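Local atomic coordinates of cell division protein FtsZ 1 (Methanocaldococcus jannaschii, PDB entry 2VAP), a protein that binds GTP and, as an FtsZ, probably hydrolyses it while polymerising into the contractile ring that forms at the future cell division site. Residues A[43-48]-A[141-146]; A[62-67]-A[221-226]; A[158-163]-A[171-176]; A[263-268]-A[329-334]; A[298-303]-A[319-324]. All blocks are in the same frame, centred on the assembly; numbering follows the deposited sequence.

How the contacts relate
Contacts 1, 2 and 3 pack helices on the six-stranded parallel sheet of the GTPase domain; contacts 4 and 5 do the same on the four-stranded mixed sheet of the C-terminal domain. Contacts 1 and 3 are buried, apolar and beside GDP. Contact 2 is only partly buried, although it sits close to the centre of the chain, and is the one with a hydrogen bond between its segments, E62 to E224. Strands 40-45 and 64-70 are neighbours, so contacts 1 and 2 touch. Contacts 4 and 5 meet through V266, V303 and V333, all buried. Contact 2 also reaches the second domain, where L225 lies against G320 and G221 against L334.

Contact 1: residues A[43-48]-A[141-146]; sequences VGCGGA and PVVAEI. With GDP (guanosine-5'-diphosphate), chain B.
V143 packs against V43 and C45 near the nucleotide-binding end of the sheet of the GTPase domain, a Rossmann-like parallel sheet with helices on both faces. It has the most surface buried here. Helix 135-149 carries it, and strand 40-45 carries its two partners. The branches of V143 divide the work. V143 CG1 lies anti to the backbone N (chi1 -180°) and meets V43, 3.9 Å from V43 CG1. V143 CG2 reaches C45 instead, 4.0 Å from C45 SG. One valine thus spans two strand residues that point the same way, with G44 between them. I69 of the neighbouring strand also touches V143 and C45. No hydrogen bond joins the two segments. Just beyond C45 the chain turns into helix 46-59, and the backbone of this turn meets the phosphates of GDP. G47 and A48 are GTP-binding residues. G47 N donates to GDP O2B at 2.8 Å, and A48 N donates to GDP O1A at 2.8 Å with a nearly straight N-H...O angle of 177°.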
# COMPACT_ATOMS: atom_id res chain seq x y z
N VAL A 43 -0.21 2.28 9.24
CA VAL A 43 -1.30 3.00 9.91
C VAL A 43 -2.57 2.96 9.07
O VAL A 43 -2.60 3.45 7.94
CB VAL A 43 -0.92 4.48 10.21
CG1 VAL A 43 -2.02 5.17 11.00
CG2 VAL A 43 0.40 4.55 10.97
N GLY A 44 -3.62 2.36 9.63
CA GLY A 44 -4.92 2.27 8.97
C GLY A 44 -5.91 3.24 9.57
O GLY A 44 -6.15 3.22 10.78
N CYS A 45 -6.49 4.09 8.72
CA CYS A 45 -7.36 5.18 9.17
C CYS A 45 -8.81 4.97 8.75
O CYS A 45 -9.10 4.71 7.58
CB CYS A 45 -6.84 6.51 8.62
SG CYS A 45 -5.07 6.80 8.85
N GLY A 46 -9.72 5.10 9.71
CA GLY A 46 -11.16 4.98 9.43
C GLY A 46 -11.63 3.54 9.32
O GLY A 46 -10.88 2.61 9.59
N GLY A 47 -12.89 3.37 8.92
CA GLY A 47 -13.53 2.06 8.83
C GLY A 47 -12.78 1.06 7.97
O GLY A 47 -12.36 0.00 8.44
N ALA A 48 -12.60 1.41 6.69
CA ALA A 48 -11.90 0.55 5.73
C ALA A 48 -10.44 0.32 6.12
O ALA A 48 -9.94 -0.80 6.01
CB ALA A 48 -12.00 1.14 4.33
N PRO A 141 -3.98 12.40 5.48
CA PRO A 141 -2.97 13.44 5.21
C PRO A 141 -2.27 13.96 6.47
O PRO A 141 -1.11 14.37 6.39
CB PRO A 141 -3.78 14.56 4.55
CG PRO A 141 -5.01 13.90 4.04
CD PRO A 141 -5.32 12.85 5.07
N VAL A 142 -2.97 13.96 7.60
CA VAL A 142 -2.38 14.38 8.88
C VAL A 142 -1.32 13.38 9.34
O VAL A 142 -0.22 13.77 9.74
CB VAL A 142 -3.45 14.60 9.98
CG1 VAL A 142 -2.80 15.04 11.29
CG2 VAL A 142 -4.48 15.63 9.53
N VAL A 143 -1.65 12.09 9.28
CA VAL A 143 -0.69 11.02 9.60
C VAL A 143 0.54 11.12 8.68
O VAL A 143 1.67 11.01 9.15
CB VAL A 143 -1.33 9.61 9.51
CG1 VAL A 143 -0.31 8.53 9.86
CG2 VAL A 143 -2.54 9.50 10.43
N ALA A 144 0.29 11.35 7.39
CA ALA A 144 1.35 11.51 6.40
C ALA A 144 2.27 12.68 6.74
O ALA A 144 3.49 12.57 6.64
CB ALA A 144 0.76 11.67 5.01
N GLU A 145 1.68 13.81 7.15
CA GLU A 145 2.46 14.99 7.55
C GLU A 145 3.32 14.70 8.78
O GLU A 145 4.49 15.09 8.82
CB GLU A 145 1.54 16.19 7.80
CG GLU A 145 2.29 17.49 8.08
CD GLU A 145 1.38 18.69 8.31
OE1 GLU A 145 0.14 18.52 8.36
OE2 GLU A 145 1.91 19.81 8.45
N ILE A 146 2.73 14.02 9.76
CA ILE A 146 3.45 13.63 10.98
C ILE A 146 4.61 12.68 10.65
O ILE A 146 5.71 12.81 11.19
CB ILE A 146 2.48 12.99 12.02
CG1 ILE A 146 1.48 14.04 12.53
CG2 ILE A 146 3.26 12.40 13.19
CD1 ILE A 146 0.26 13.46 13.23
PB GDP B . -14.56 6.52 7.19
O1B GDP B . -15.32 7.77 7.54
O2B GDP B . -14.57 5.57 8.37
O3B GDP B . -13.14 6.88 6.84
O3A GDP B . -15.28 5.84 5.93
PA GDP B . -15.08 4.30 5.48
O1A GDP B . -13.67 3.82 5.75
O2A GDP B . -16.11 3.41 6.13
O5' GDP B . -15.34 4.37 3.90
C5' GDP B . -14.56 5.23 3.08
C4' GDP B . -14.40 4.61 1.70
O4' GDP B . -13.81 3.31 1.82
C3' GDP B . -15.75 4.40 1.03
O3' GDP B . -16.09 5.51 0.19
C2' GDP B . -15.58 3.11 0.26
O2' GDP B . -15.12 3.37 -1.07
C1' GDP B . -14.49 2.36 1.00
N9 GDP B . -15.04 1.26 1.84
C8 GDP B . -16.14 1.28 2.62
N7 GDP B . -16.32 0.09 3.25
C5 GDP B . -15.31 -0.72 2.88
C6 GDP B . -14.88 -2.11 3.17
O6 GDP B . -15.54 -2.84 3.94
N1 GDP B . -13.76 -2.56 2.57
C2 GDP B . -13.03 -1.80 1.74
N2 GDP B . -11.91 -2.32 1.17
N3 GDP B . -13.37 -0.52 1.43
C4 GDP B . -14.47 0.06 1.96

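Contact 2: residues A[62-67]-A[221-226]; sequences EGAKTV and GLVELI
E224 reaches from its helix to the backbone of E62. Its CG is turned away from its own carbonyl carbon (chi1 -67°), and the chain is extended beyond CG, which carries the carboxylate across to the loop. There E224 OE2 accepts a hydrogen bond from E62 N at 3.1 Å, through the lone pair that faces away from OE1. E224 OE2 also lies 3.5 Å from E62 CG. The E62 side chain is extended too and passes E224 at about a right angle. Their carboxylate planes are 78° apart. E62 OE2 and E224 OE2 come within 4.3 Å, like charges that may repel somewhat; K228, which touches E62, may offset this. This contact sets the loop that leads into strand 64-70 of the parallel GTPase sheet, and A64, against the long helix 204-227. Deeper in, V223 puts CG1 anti to its backbone N (chi1 170°). V223 CG1 lies 3.7 Å from E62 O and 3.8 Å from A64 CB. The carbonyl E62 O is itself hydrogen-bonded to T227 OG1 of the same helix.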
# COMPACT_ATOMS: atom_id res chain seq x y z
N GLU A 62 4.63 -9.55 8.26
CA GLU A 62 5.97 -9.72 8.81
C GLU A 62 6.75 -8.41 8.92
O GLU A 62 6.72 -7.58 8.01
CB GLU A 62 6.76 -10.75 7.99
CG GLU A 62 6.15 -12.15 8.00
CD GLU A 62 7.09 -13.22 7.47
OE1 GLU A 62 8.27 -13.23 7.88
OE2 GLU A 62 6.64 -14.05 6.65
N GLY A 63 7.42 -8.24 10.06
CA GLY A 63 8.34 -7.13 10.29
C GLY A 63 7.75 -5.73 10.27
O GLY A 63 8.45 -4.76 9.98
N ALA A 64 6.46 -5.63 10.59
CA ALA A 64 5.78 -4.33 10.61
C ALA A 64 4.84 -4.18 11.80
O ALA A 64 4.10 -5.10 12.15
CB ALA A 64 5.01 -4.12 9.30
N LYS A 65 4.90 -3.01 12.42
CA LYS A 65 3.97 -2.63 13.49
C LYS A 65 2.66 -2.17 12.86
O LYS A 65 2.67 -1.44 11.87
CB LYS A 65 4.58 -1.51 14.33
CG LYS A 65 3.76 -1.09 15.54
CD LYS A 65 4.40 0.10 16.24
CE LYS A 65 3.58 0.56 17.44
NZ LYS A 65 4.25 1.68 18.16
N THR A 66 1.54 -2.61 13.43
CA THR A 66 0.23 -2.21 12.94
C THR A 66 -0.45 -1.22 13.89
O THR A 66 -0.58 -1.49 15.09
CB THR A 66 -0.71 -3.42 12.69
OG1 THR A 66 -0.71 -4.27 13.84
CG2 THR A 66 -0.26 -4.20 11.47
N VAL A 67 -0.86 -0.08 13.35
CA VAL A 67 -1.56 0.95 14.11
C VAL A 67 -2.91 1.24 13.47
O VAL A 67 -3.00 1.50 12.27
CB VAL A 67 -0.72 2.25 14.23
CG1 VAL A 67 -1.49 3.34 14.97
CG2 VAL A 67 0.61 1.98 14.92
N GLY A 221 2.19 -6.93 0.29
CA GLY A 221 3.15 -7.17 -0.78
C GLY A 221 4.31 -6.19 -0.80
O GLY A 221 5.45 -6.58 -1.04
N LEU A 222 4.02 -4.91 -0.55
CA LEU A 222 5.06 -3.88 -0.50
C LEU A 222 5.93 -4.00 0.75
O LEU A 222 7.15 -3.89 0.67
CB LEU A 222 4.46 -2.48 -0.61
CG LEU A 222 4.14 -1.97 -2.02
CD1 LEU A 222 3.20 -0.78 -1.96
CD2 LEU A 222 5.42 -1.62 -2.78
N VAL A 223 5.29 -4.22 1.90
CA VAL A 223 6.00 -4.38 3.17
C VAL A 223 6.92 -5.60 3.14
O VAL A 223 8.11 -5.49 3.44
CB VAL A 223 5.01 -4.49 4.38
CG1 VAL A 223 5.75 -4.92 5.65
CG2 VAL A 223 4.28 -3.18 4.60
N GLU A 224 6.36 -6.74 2.75
CA GLU A 224 7.09 -8.01 2.80
C GLU A 224 8.15 -8.17 1.70
O GLU A 224 9.03 -9.03 1.80
CB GLU A 224 6.12 -9.20 2.85
CG GLU A 224 5.31 -9.24 4.15
CD GLU A 224 4.48 -10.49 4.33
OE1 GLU A 224 4.20 -11.20 3.33
OE2 GLU A 224 4.09 -10.78 5.48
N LEU A 225 8.07 -7.32 0.68
CA LEU A 225 9.15 -7.19 -0.30
C LEU A 225 10.45 -6.84 0.43
O LEU A 225 11.53 -7.30 0.05
CB LEU A 225 8.80 -6.12 -1.34
CG LEU A 225 9.77 -5.84 -2.49
CD1 LEU A 225 9.84 -7.01 -3.45
CD2 LEU A 225 9.36 -4.57 -3.22
N ILE A 226 10.33 -6.04 1.49
CA ILE A 226 11.46 -5.63 2.32
C ILE A 226 11.71 -6.60 3.48
O ILE A 226 12.85 -6.99 3.73
CB ILE A 226 11.26 -4.19 2.88
CG1 ILE A 226 10.91 -3.21 1.76
CG2 ILE A 226 12.50 -3.73 3.66
CD1 ILE A 226 10.27 -1.92 2.22

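Contact 3: residues A[158-163]-A[171-176]; sequences VTLPFV and KNAMEG. With GDP (guanosine-5'-diphosphate), chain B.
L160 and M174 cross at about a right angle. The leucine comes from the end of strand 153-160 and the methionine from helix 167-181. Both methyl groups of the leucine meet the sulfur: M174 SD lies 3.8 Å from L160 CD2 and 3.9 Å from L160 CD1. The methionine chain is bent at both chi2 (-56°) and chi3 (-64°), and this curl places SD over the forked end of L160. L160 leaves the strand pointing past the helix, and its branched end comes nearer. L160 CD2 also touches A173, 4.0 Å from A173 CB. A173 points toward the strand end. It sits against the ring of P161, with A173 CB 3.5 Å from P161 CD. The ring thus meets the helix through CD, while P161 CB lies near the ribose hydroxyls of GDP, 3.7 Å from GDP O2'. No hydrogen bond crosses between the segments. V189 of strand 186-191 also touches L160, and L131 touches A173. E165, a GTP-binding residue, lies close to P161. This is the first half of a beta-alpha-beta unit, packed beside the ribose end of the nucleotide pocket.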
# COMPACT_ATOMS: atom_id res chain seq x y z
N VAL A 158 -3.93 3.88 -0.88
CA VAL A 158 -5.32 4.28 -0.68
C VAL A 158 -6.21 3.90 -1.86
O VAL A 158 -5.73 3.76 -2.99
CB VAL A 158 -5.44 5.81 -0.42
CG1 VAL A 158 -4.81 6.19 0.91
CG2 VAL A 158 -4.82 6.62 -1.57
N THR A 159 -7.50 3.74 -1.58
CA THR A 159 -8.48 3.48 -2.64
C THR A 159 -9.33 4.71 -2.91
O THR A 159 -9.56 5.54 -2.03
CB THR A 159 -9.42 2.30 -2.30
OG1 THR A 159 -10.17 2.60 -1.12
CG2 THR A 159 -8.64 1.01 -2.11
N LEU A 160 -9.79 4.82 -4.16
CA LEU A 160 -10.83 5.77 -4.52
C LEU A 160 -12.15 5.01 -4.62
O LEU A 160 -12.15 3.84 -5.00
CB LEU A 160 -10.51 6.46 -5.85
CG LEU A 160 -9.29 7.39 -5.90
CD1 LEU A 160 -9.04 7.84 -7.33
CD2 LEU A 160 -9.45 8.60 -4.98
N PRO A 161 -13.27 5.65 -4.25
CA PRO A 161 -14.56 4.95 -4.17
C PRO A 161 -15.11 4.48 -5.52
O PRO A 161 -14.68 4.95 -6.57
CB PRO A 161 -15.49 6.01 -3.57
CG PRO A 161 -14.88 7.31 -3.93
CD PRO A 161 -13.40 7.07 -3.89
N PHE A 162 -16.05 3.53 -5.47
CA PHE A 162 -16.80 3.11 -6.64
C PHE A 162 -17.70 4.25 -7.11
O PHE A 162 -18.14 5.07 -6.30
CB PHE A 162 -17.68 1.90 -6.32
CG PHE A 162 -16.92 0.67 -5.91
CD1 PHE A 162 -16.41 -0.20 -6.86
CD2 PHE A 162 -16.74 0.36 -4.56
CE1 PHE A 162 -15.73 -1.36 -6.49
CE2 PHE A 162 -16.05 -0.79 -4.18
CZ PHE A 162 -15.54 -1.65 -5.14
N VAL A 163 -17.97 4.31 -8.41
CA VAL A 163 -18.83 5.35 -8.98
C VAL A 163 -20.24 5.33 -8.35
O VAL A 163 -20.82 6.39 -8.10
CB VAL A 163 -18.91 5.26 -10.53
CG1 VAL A 163 -20.03 6.14 -11.08
CG2 VAL A 163 -17.58 5.66 -11.15
N LYS A 171 -15.73 13.35 -4.82
CA LYS A 171 -15.21 14.71 -4.64
C LYS A 171 -14.39 14.81 -3.35
O LYS A 171 -13.28 15.34 -3.36
CB LYS A 171 -16.35 15.74 -4.64
CG LYS A 171 -15.88 17.19 -4.60
CD LYS A 171 -17.06 18.15 -4.52
CE LYS A 171 -16.60 19.59 -4.38
NZ LYS A 171 -15.96 20.11 -5.62
N ASN A 172 -14.95 14.30 -2.26
CA ASN A 172 -14.24 14.25 -0.98
C ASN A 172 -12.94 13.45 -1.07
O ASN A 172 -11.90 13.88 -0.57
CB ASN A 172 -15.15 13.69 0.13
CG ASN A 172 -16.20 14.69 0.59
OD1 ASN A 172 -17.16 14.32 1.27
ND2 ASN A 172 -16.03 15.96 0.24
N ALA A 173 -13.01 12.29 -1.72
CA ALA A 173 -11.84 11.43 -1.92
C ALA A 173 -10.72 12.12 -2.68
O ALA A 173 -9.55 12.01 -2.31
CB ALA A 173 -12.24 10.15 -2.64
N MET A 174 -11.08 12.84 -3.74
CA MET A 174 -10.11 13.52 -4.59
C MET A 174 -9.48 14.73 -3.92
O MET A 174 -8.31 15.05 -4.17
CB MET A 174 -10.74 13.91 -5.93
CG MET A 174 -11.03 12.72 -6.85
SD MET A 174 -9.59 11.69 -7.21
CE MET A 174 -8.54 12.84 -8.10
N GLU A 175 -10.25 15.40 -3.06
CA GLU A 175 -9.71 16.49 -2.24
C GLU A 175 -8.72 15.95 -1.22
O GLU A 175 -7.68 16.57 -0.96
CB GLU A 175 -10.84 17.26 -1.55
CG GLU A 175 -11.64 18.16 -2.48
CD GLU A 175 -12.78 18.90 -1.79
OE1 GLU A 175 -13.09 18.59 -0.62
OE2 GLU A 175 -13.36 19.81 -2.42
N GLY A 176 -9.03 14.78 -0.65
CA GLY A 176 -8.13 14.09 0.27
C GLY A 176 -6.87 13.59 -0.41
O GLY A 176 -5.79 13.60 0.18
PB GDP B . -14.56 6.52 7.19
O1B GDP B . -15.32 7.77 7.54
O2B GDP B . -14.57 5.57 8.37
O3B GDP B . -13.14 6.88 6.84
O3A GDP B . -15.28 5.84 5.93
PA GDP B . -15.08 4.30 5.48
O1A GDP B . -13.67 3.82 5.75
O2A GDP B . -16.11 3.41 6.13
O5' GDP B . -15.34 4.37 3.90
C5' GDP B . -14.56 5.23 3.08
C4' GDP B . -14.40 4.61 1.70
O4' GDP B . -13.81 3.31 1.82
C3' GDP B . -15.75 4.40 1.03
O3' GDP B . -16.09 5.51 0.19
C2' GDP B . -15.58 3.11 0.26
O2' GDP B . -15.12 3.37 -1.07
C1' GDP B . -14.49 2.36 1.00
N9 GDP B . -15.04 1.26 1.84
C8 GDP B . -16.14 1.28 2.62
N7 GDP B . -16.32 0.09 3.25
C5 GDP B . -15.31 -0.72 2.88
C6 GDP B . -14.88 -2.11 3.17
O6 GDP B . -15.54 -2.84 3.94
N1 GDP B . -13.76 -2.56 2.57
C2 GDP B . -13.03 -1.80 1.74
N2 GDP B . -11.91 -2.32 1.17
N3 GDP B . -13.37 -0.52 1.43
C4 GDP B . -14.47 0.06 1.96

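Contact 4: residues A[263-268]-A[329-334]; sequences KEAVSM and NTVRVL
A265 sets its methyl between two valines of strand 331-338. A265 CB points from helix 261-270 to the strand and lies 3.8 Å from V333 CG2 and 4.1 Å from V331 CG1. A265 CB also comes 3.5 Å from V331 O, so it covers backbone as well as side chains. The two valines have similar torsions but use different branches. V331 turns CG1, anti to its backbone N (chi1 161°), to the alanine. V333 uses CG2 instead, and V333 CG2 also lies 4.1 Å from V266 N. Consistent with the small side chain of A265, the axes of helix 263-268 and strand 331-334 come within 7.5 Å, their directions 30° apart. R332, between the valines, points away from the helix. No hydrogen bond joins the segments. The contact belongs to the C-terminal domain, where helix 261-270 lies on one face of the mixed sheet. Strand 331-338 lies between strands 249-256 and 284-291. Helix 297-310 packs alongside, with V303 touching both V266 and V333.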
# COMPACT_ATOMS: atom_id res chain seq x y z
N LYS A 263 5.03 -16.35 -16.89
CA LYS A 263 4.75 -15.55 -18.08
C LYS A 263 3.32 -15.02 -18.07
O LYS A 263 3.08 -13.86 -18.41
CB LYS A 263 5.01 -16.37 -19.35
CG LYS A 263 5.09 -15.55 -20.63
CD LYS A 263 5.28 -16.43 -21.87
CE LYS A 263 3.96 -17.02 -22.36
NZ LYS A 263 3.05 -15.99 -22.95
N GLU A 264 2.37 -15.87 -17.68
CA GLU A 264 0.96 -15.49 -17.64
C GLU A 264 0.66 -14.53 -16.48
O GLU A 264 -0.19 -13.64 -16.61
CB GLU A 264 0.06 -16.72 -17.56
CG GLU A 264 -0.02 -17.51 -18.87
CD GLU A 264 -1.13 -18.55 -18.87
OE1 GLU A 264 -2.24 -18.25 -18.39
OE2 GLU A 264 -0.89 -19.67 -19.37
N ALA A 265 1.35 -14.72 -15.35
CA ALA A 265 1.17 -13.86 -14.18
C ALA A 265 1.62 -12.42 -14.45
O ALA A 265 0.91 -11.47 -14.09
CB ALA A 265 1.89 -14.43 -12.97
N VAL A 266 2.78 -12.26 -15.07
CA VAL A 266 3.30 -10.92 -15.39
C VAL A 266 2.48 -10.23 -16.49
O VAL A 266 2.28 -9.02 -16.45
CB VAL A 266 4.83 -10.93 -15.72
CG1 VAL A 266 5.13 -11.71 -17.00
CG2 VAL A 266 5.38 -9.52 -15.80
N SER A 267 1.99 -11.02 -17.45
CA SER A 267 1.12 -10.51 -18.51
C SER A 267 -0.18 -9.96 -17.91
O SER A 267 -0.62 -8.87 -18.27
CB SER A 267 0.81 -11.60 -19.53
OG SER A 267 -0.03 -11.12 -20.56
N MET A 268 -0.76 -10.72 -16.98
CA MET A 268 -1.98 -10.31 -16.28
C MET A 268 -1.75 -9.06 -15.44
O MET A 268 -2.60 -8.17 -15.40
CB MET A 268 -2.51 -11.46 -15.41
CG MET A 268 -3.88 -11.21 -14.79
SD MET A 268 -4.42 -12.54 -13.69
CE MET A 268 -4.88 -13.80 -14.88
N ASN A 329 0.28 -24.10 -6.53
CA ASN A 329 0.78 -24.17 -7.90
C ASN A 329 0.80 -22.80 -8.58
O ASN A 329 1.20 -22.68 -9.74
CB ASN A 329 -0.06 -25.15 -8.72
CG ASN A 329 -0.00 -26.57 -8.19
OD1 ASN A 329 -1.02 -27.13 -7.77
ND2 ASN A 329 1.19 -27.16 -8.20
N THR A 330 0.38 -21.77 -7.84
CA THR A 330 0.17 -20.44 -8.40
C THR A 330 1.35 -19.50 -8.15
O THR A 330 1.89 -19.44 -7.04
CB THR A 330 -1.13 -19.80 -7.83
OG1 THR A 330 -2.23 -20.70 -8.03
CG2 THR A 330 -1.44 -18.47 -8.52
N VAL A 331 1.75 -18.77 -9.20
CA VAL A 331 2.67 -17.65 -9.07
C VAL A 331 1.88 -16.34 -9.13
O VAL A 331 1.07 -16.14 -10.04
CB VAL A 331 3.79 -17.68 -10.15
CG1 VAL A 331 4.45 -16.31 -10.31
CG2 VAL A 331 4.83 -18.73 -9.81
N ARG A 332 2.10 -15.48 -8.15
CA ARG A 332 1.45 -14.18 -8.08
C ARG A 332 2.47 -13.06 -8.28
O ARG A 332 3.56 -13.10 -7.70
CB ARG A 332 0.72 -14.01 -6.74
CG ARG A 332 -0.15 -12.76 -6.63
CD ARG A 332 -0.79 -12.64 -5.26
NE ARG A 332 -1.80 -13.67 -5.03
CZ ARG A 332 -2.42 -13.88 -3.87
NH1 ARG A 332 -2.13 -13.14 -2.80
NH2 ARG A 332 -3.33 -14.84 -3.77
N VAL A 333 2.12 -12.08 -9.10
CA VAL A 333 2.99 -10.93 -9.35
C VAL A 333 2.31 -9.64 -8.92
O VAL A 333 1.22 -9.31 -9.39
CB VAL A 333 3.42 -10.85 -10.84
CG1 VAL A 333 4.17 -9.55 -11.13
CG2 VAL A 333 4.29 -12.05 -11.22
N LEU A 334 2.96 -8.92 -8.00
CA LEU A 334 2.55 -7.56 -7.65
C LEU A 334 3.48 -6.57 -8.32
O LEU A 334 4.70 -6.61 -8.13
CB LEU A 334 2.54 -7.35 -6.14
CG LEU A 334 2.31 -5.90 -5.66
CD1 LEU A 334 0.89 -5.42 -5.95
CD2 LEU A 334 2.64 -5.76 -4.18

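Contact 5: residues A[298-303]-A[319-324]; sequences EEAREV and WGATID
This is a buried, purely apolar contact between a helix of the C-terminal domain and the outermost of the four strands of its mixed sheet. It joins A300 of helix 297-310 to W319 and A321 of strand 316-323. These elements form the second half of a beta-alpha-beta unit that begins with strand 284-291. The two strand residues both point at the helix, and G320 lies between them. The A300 methyl is shared by both. A300 CB lies 3.7 Å from W319 CZ3, at the six-membered part of the indole, and the methyl approaches that ring obliquely. A300 CB also lies 4.0 Å from A321 CB, one methyl against another. W319 has CG between its backbone N and carbonyl carbon (chi1 70°), and this torsion carries the indole to the helix. L297 and V304, from the same helix, also touch the indole. I287 of the adjoining strand and I232 of a loop touch it as well. E299 makes a salt bridge to R261, outside this contact. With no hydrogen bond or charge pair across the two segments, the contact is van der Waals packing that buries apolar surface, with W319 still partly exposed.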
# COMPACT_ATOMS: atom_id res chain seq x y z
N GLU A 298 14.81 -18.26 -12.15
CA GLU A 298 14.55 -18.14 -13.58
C GLU A 298 13.15 -17.58 -13.86
O GLU A 298 12.97 -16.75 -14.74
CB GLU A 298 14.73 -19.49 -14.29
CG GLU A 298 16.19 -19.94 -14.45
CD GLU A 298 16.80 -20.48 -13.16
OE1 GLU A 298 16.06 -20.97 -12.29
OE2 GLU A 298 18.04 -20.41 -13.02
N GLU A 299 12.17 -18.05 -13.08
CA GLU A 299 10.79 -17.56 -13.17
C GLU A 299 10.71 -16.09 -12.78
O GLU A 299 10.08 -15.29 -13.49
CB GLU A 299 9.86 -18.39 -12.28
CG GLU A 299 9.47 -19.73 -12.87
CD GLU A 299 8.51 -20.50 -11.98
OE1 GLU A 299 7.39 -20.80 -12.44
OE2 GLU A 299 8.86 -20.80 -10.82
N ALA A 300 11.36 -15.73 -11.68
CA ALA A 300 11.40 -14.34 -11.20
C ALA A 300 12.08 -13.42 -12.22
O ALA A 300 11.58 -12.33 -12.49
CB ALA A 300 12.10 -14.26 -9.85
N ARG A 301 13.20 -13.88 -12.77
CA ARG A 301 13.93 -13.13 -13.80
C ARG A 301 13.09 -12.89 -15.05
O ARG A 301 13.17 -11.82 -15.66
CB ARG A 301 15.23 -13.85 -14.17
CG ARG A 301 16.35 -13.68 -13.16
CD ARG A 301 17.56 -14.54 -13.51
NE ARG A 301 18.22 -14.11 -14.74
CZ ARG A 301 19.28 -14.71 -15.28
NH1 ARG A 301 19.83 -15.77 -14.70
NH2 ARG A 301 19.81 -14.23 -16.40
N GLU A 302 12.28 -13.88 -15.43
CA GLU A 302 11.37 -13.77 -16.57
C GLU A 302 10.35 -12.65 -16.36
O GLU A 302 10.07 -11.88 -17.29
CB GLU A 302 10.67 -15.11 -16.83
CG GLU A 302 9.86 -15.16 -18.13
CD GLU A 302 9.23 -16.52 -18.39
OE1 GLU A 302 8.94 -17.26 -17.43
OE2 GLU A 302 9.03 -16.86 -19.58
N VAL A 303 9.81 -12.57 -15.15
CA VAL A 303 8.86 -11.52 -14.77
C VAL A 303 9.49 -10.13 -14.90
O VAL A 303 8.92 -9.24 -15.53
CB VAL A 303 8.31 -11.74 -13.33
CG1 VAL A 303 7.47 -10.55 -12.87
CG2 VAL A 303 7.50 -13.03 -13.25
N TRP A 319 13.26 -5.27 -7.54
CA TRP A 319 12.49 -6.51 -7.51
C TRP A 319 12.90 -7.47 -6.39
O TRP A 319 14.03 -7.45 -5.91
CB TRP A 319 12.61 -7.23 -8.86
CG TRP A 319 13.97 -7.80 -9.13
CD1 TRP A 319 15.08 -7.12 -9.52
CD2 TRP A 319 14.35 -9.18 -9.02
NE1 TRP A 319 16.14 -7.98 -9.66
CE2 TRP A 319 15.72 -9.25 -9.36
CE3 TRP A 319 13.67 -10.35 -8.67
CZ2 TRP A 319 16.43 -10.46 -9.36
CZ3 TRP A 319 14.38 -11.55 -8.68
CH2 TRP A 319 15.74 -11.59 -9.02
N GLY A 320 11.95 -8.31 -5.99
CA GLY A 320 12.20 -9.36 -5.02
C GLY A 320 11.35 -10.59 -5.32
O GLY A 320 10.41 -10.52 -6.12
N ALA A 321 11.68 -11.70 -4.68
CA ALA A 321 10.94 -12.95 -4.85
C ALA A 321 10.85 -13.69 -3.52
O ALA A 321 11.86 -13.91 -2.85
CB ALA A 321 11.59 -13.82 -5.91
N THR A 322 9.63 -14.07 -3.15
CA THR A 322 9.38 -14.78 -1.89
C THR A 322 8.46 -15.98 -2.09
O THR A 322 7.70 -16.04 -3.06
CB THR A 322 8.74 -13.86 -0.81
OG1 THR A 322 7.45 -13.41 -1.26
CG2 THR A 322 9.63 -12.66 -0.51
N ILE A 323 8.53 -16.92 -1.16
CA ILE A 323 7.63 -18.07 -1.15
C ILE A 323 6.42 -17.78 -0.27
O ILE A 323 6.55 -17.39 0.89
CB ILE A 323 8.35 -19.36 -0.65
CG1 ILE A 323 9.50 -19.72 -1.60
CG2 ILE A 323 7.37 -20.53 -0.54
CD1 ILE A 323 10.59 -20.56 -0.96
N ASP A 324 5.23 -17.97 -0.85
CA ASP A 324 3.98 -17.91 -0.10
C ASP A 324 3.46 -19.33 0.06
O ASP A 324 3.12 -19.99 -0.92
CB ASP A 324 2.96 -17.02 -0.83
CG ASP A 324 1.72 -16.73 0.01
OD1 ASP A 324 1.52 -17.35 1.08
OD2 ASP A 324 0.93 -15.86 -0.41